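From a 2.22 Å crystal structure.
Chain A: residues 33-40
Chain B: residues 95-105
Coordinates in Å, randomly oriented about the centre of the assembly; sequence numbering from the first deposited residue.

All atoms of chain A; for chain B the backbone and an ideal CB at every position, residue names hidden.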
# COMPACT_ATOMS: atom_id res chain seq x y z
N LYS A 33 -14.16 5.98 -10.40
CA LYS A 33 -13.25 6.96 -10.98
C LYS A 33 -12.35 6.32 -12.04
O LYS A 33 -11.87 5.19 -11.88
CB LYS A 33 -12.36 7.61 -9.91
CG LYS A 33 -13.10 8.33 -8.78
CD LYS A 33 -13.43 9.76 -9.17
CE LYS A 33 -14.26 10.46 -8.09
NZ LYS A 33 -13.37 10.99 -7.03
N LYS A 34 -12.14 7.06 -13.11
CA LYS A 34 -11.28 6.64 -14.21
C LYS A 34 -10.08 7.57 -14.23
O LYS A 34 -10.14 8.66 -13.67
CB LYS A 34 -12.03 6.72 -15.54
CG LYS A 34 -12.45 8.14 -15.98
CD LYS A 34 -13.06 8.13 -17.38
CE LYS A 34 -13.05 9.52 -18.01
NZ LYS A 34 -14.29 9.79 -18.80
N ILE A 35 -9.00 7.15 -14.87
CA ILE A 35 -7.83 8.01 -14.96
C ILE A 35 -8.12 8.94 -16.13
O ILE A 35 -8.18 8.49 -17.28
CB ILE A 35 -6.54 7.21 -15.17
CG1 ILE A 35 -6.21 6.42 -13.91
CG2 ILE A 35 -5.40 8.15 -15.53
CD1 ILE A 35 -5.13 5.37 -14.13
N GLY A 36 -8.37 10.21 -15.82
CA GLY A 36 -8.66 11.25 -16.80
C GLY A 36 -7.41 12.02 -17.17
O GLY A 36 -6.33 11.73 -16.65
N ALA A 37 -7.57 13.01 -18.05
CA ALA A 37 -6.46 13.84 -18.52
C ALA A 37 -5.86 14.72 -17.44
O ALA A 37 -4.70 15.12 -17.54
CB ALA A 37 -6.92 14.72 -19.69
N ASN A 38 -6.64 15.03 -16.41
CA ASN A 38 -6.18 15.87 -15.30
C ASN A 38 -6.15 15.17 -13.94
O ASN A 38 -6.00 15.83 -12.91
CB ASN A 38 -7.05 17.12 -15.24
CG ASN A 38 -6.77 18.05 -16.38
OD1 ASN A 38 -5.66 18.55 -16.51
ND2 ASN A 38 -7.76 18.28 -17.23
N GLY A 39 -6.25 13.85 -13.95
CA GLY A 39 -6.25 13.05 -12.74
C GLY A 39 -7.51 12.20 -12.69
O GLY A 39 -8.13 11.96 -13.72
N LEU A 40 -7.89 11.75 -11.50
CA LEU A 40 -9.08 10.93 -11.33
C LEU A 40 -10.36 11.72 -11.61
O LEU A 40 -10.60 12.78 -11.04
CB LEU A 40 -9.12 10.31 -9.93
CG LEU A 40 -8.04 9.27 -9.61
CD1 LEU A 40 -8.26 8.70 -8.20
CD2 LEU A 40 -7.99 8.15 -10.64
N UNK B 95 2.44 10.40 -17.10
CA UNK B 95 2.33 9.37 -18.13
C UNK B 95 0.97 8.67 -18.10
O UNK B 95 0.40 8.38 -19.15
CB UNK B 95 3.45 8.34 -17.96
N UNK B 96 0.46 8.42 -16.90
CA UNK B 96 -0.84 7.75 -16.76
C UNK B 96 -1.95 8.64 -17.31
O UNK B 96 -2.82 8.18 -18.07
CB UNK B 96 -1.12 7.40 -15.30
N UNK B 97 -1.92 9.92 -16.94
CA UNK B 97 -2.91 10.89 -17.39
C UNK B 97 -2.90 11.03 -18.91
O UNK B 97 -3.95 11.09 -19.54
CB UNK B 97 -2.65 12.25 -16.74
N UNK B 98 -1.70 11.06 -19.48
CA UNK B 98 -1.52 11.20 -20.93
C UNK B 98 -2.02 9.97 -21.68
O UNK B 98 -2.25 10.02 -22.89
CB UNK B 98 -0.05 11.44 -21.26
N UNK B 99 -2.19 8.86 -20.96
CA UNK B 99 -2.68 7.62 -21.55
C UNK B 99 -4.10 7.32 -21.09
O UNK B 99 -4.50 6.18 -21.03
CB UNK B 99 -1.75 6.46 -21.19
N UNK B 100 -4.87 8.37 -20.82
CA UNK B 100 -6.26 8.24 -20.37
C UNK B 100 -7.21 7.53 -21.35
O UNK B 100 -8.23 6.99 -20.93
CB UNK B 100 -6.81 9.64 -20.08
N UNK B 101 -6.90 7.56 -22.64
CA UNK B 101 -7.74 6.90 -23.64
C UNK B 101 -7.56 5.39 -23.55
O UNK B 101 -8.49 4.62 -23.82
CB UNK B 101 -7.40 7.40 -25.05
N UNK B 102 -6.36 4.97 -23.17
CA UNK B 102 -6.03 3.55 -23.03
C UNK B 102 -6.31 3.00 -21.63
O UNK B 102 -6.67 1.82 -21.49
CB UNK B 102 -4.56 3.33 -23.38
N UNK B 103 -6.18 3.85 -20.61
CA UNK B 103 -6.36 3.48 -19.21
C UNK B 103 -7.70 3.80 -18.53
O UNK B 103 -8.03 3.19 -17.51
CB UNK B 103 -5.25 4.17 -18.40
N UNK B 104 -8.46 4.75 -19.08
CA UNK B 104 -9.75 5.15 -18.54
C UNK B 104 -10.94 4.72 -19.39
O UNK B 104 -12.06 5.22 -19.21
CB UNK B 104 -9.78 6.67 -18.37
N UNK B 105 -10.71 3.79 -20.32
CA UNK B 105 -11.77 3.28 -21.21
C UNK B 105 -12.58 2.16 -20.54
O UNK B 105 -12.19 1.65 -19.49
CB UNK B 105 -11.16 2.77 -22.52

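Position 95 lies on a helical turn, its ideal CB with nothing of chain A within 5.5 Å, so the contact leaves the choice open and a long polar chain is as good as any. It is B:Lys95.

At 96 the CB points sideways, 4.4 Å from A:Ile35 CG2. A small apolar group suits this flank of the isoleucine, though chain A alone does not exclude others. The residue is B:Ala96; its CB keeps that 4.4 Å apolar contact, while its carbonyl O lies 3.6 Å from A:Ile35 CG2.

Position 97 also points sideways, but over the turn from A:Gly36 to A:Gly39. Its CB is 3.6 Å from A:Ala37 O, and the carbonyls here would welcome a donor, while a flexible aliphatic chain could simply lie along the backbone. Lysine, arginine or glutamine would fit. B:Lys97 takes the aliphatic course: its CG sits 3.5 Å from A:Gly36 O and its CD 3.5 Å from A:Gly39 N. The stem thus packs on the turn; past CD the chain leads off from it, and a water bridges back, accepting a weak hydrogen bond from B:Lys97 NZ (3.5 Å) and donating one to A:Asn38 O (3.2 Å).

Positions 98 and 99 meet nothing of chain A, so local needs prevail. At 98 a small polar residue can serve the helix, and B:Ser98 does so, its OG donating to B:Lys95 O at 2.9 Å. Position 99 is an N-cap, where serine, threonine, aspartate or asparagine would be usual guesses; it is B:Lys99, whose end leads away.

Position 100 points toward chain A, with its CB 3.3 Å from A:Ile35 O. So close an acceptor asks for a short donor, serine or threonine. B:Thr100, with chi1 at t, donates from OG1 to A:Ile35 O at 2.7 Å, the one direct hydrogen bond between the stretches. Its CG2 comes 4.4 Å from A:Ala37 CB.

Positions 101 and 102 have open space on this side and tolerate many residues; they are B:Ala101 and B:Asp102.

At 103 the CB points toward A:Ile35, 4.4 Å from its CD1, favouring an aliphatic residue. B:Leu103 supplies one, its CB touching that methyl.

Position 104 leaves helical backbone angles, yet phi/psi of -109/16 does not itself require glycine. The neighbour does: an ideal CB would lie 2.7 Å from A:Ile35 O, a clash. B:Gly104 lets the chains close, its CA 3.9 Å from A:Ile35 O and its O 3.6 Å from A:Lys34 CD.

Position 105 points away, unconstrained by chain A, and is B:Lys105.

Chain B, residues 95-105: KAKSKTADLGK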
# COMPACT_ATOMS: atom_id res chain seq x y z
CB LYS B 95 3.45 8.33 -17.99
CG LYS B 95 3.42 7.15 -18.99
CD LYS B 95 3.32 7.57 -20.46
CE LYS B 95 4.60 8.23 -20.98
NZ LYS B 95 5.74 7.27 -21.09
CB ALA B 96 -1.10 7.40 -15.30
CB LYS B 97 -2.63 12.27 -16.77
CG LYS B 97 -3.11 12.40 -15.34
CD LYS B 97 -2.82 13.78 -14.77
CE LYS B 97 -1.34 13.99 -14.51
NZ LYS B 97 -1.07 15.26 -13.82
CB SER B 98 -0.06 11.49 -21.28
OG SER B 98 0.72 10.31 -21.34
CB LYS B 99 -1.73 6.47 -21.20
CG LYS B 99 -0.36 6.60 -21.85
CD LYS B 99 -0.43 6.51 -23.38
CE LYS B 99 0.94 6.67 -24.02
NZ LYS B 99 0.83 6.73 -25.51
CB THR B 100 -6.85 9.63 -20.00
OG1 THR B 100 -8.25 9.50 -19.76
CG2 THR B 100 -6.79 10.61 -21.17
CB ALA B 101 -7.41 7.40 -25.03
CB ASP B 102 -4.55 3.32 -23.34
CG ASP B 102 -4.15 3.78 -24.73
OD1 ASP B 102 -3.11 4.47 -24.85
OD2 ASP B 102 -4.81 3.51 -25.75
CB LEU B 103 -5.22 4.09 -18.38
CG LEU B 103 -3.80 3.75 -18.88
CD1 LEU B 103 -2.75 4.40 -18.00
CD2 LEU B 103 -3.58 2.24 -18.95
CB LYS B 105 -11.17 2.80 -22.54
CG LYS B 105 -9.96 1.88 -22.39
CD LYS B 105 -9.91 0.75 -23.41
CE LYS B 105 -9.30 1.18 -24.73
NZ LYS B 105 -8.36 0.15 -25.25
O HOH W 1 -3.31 15.88 -11.23
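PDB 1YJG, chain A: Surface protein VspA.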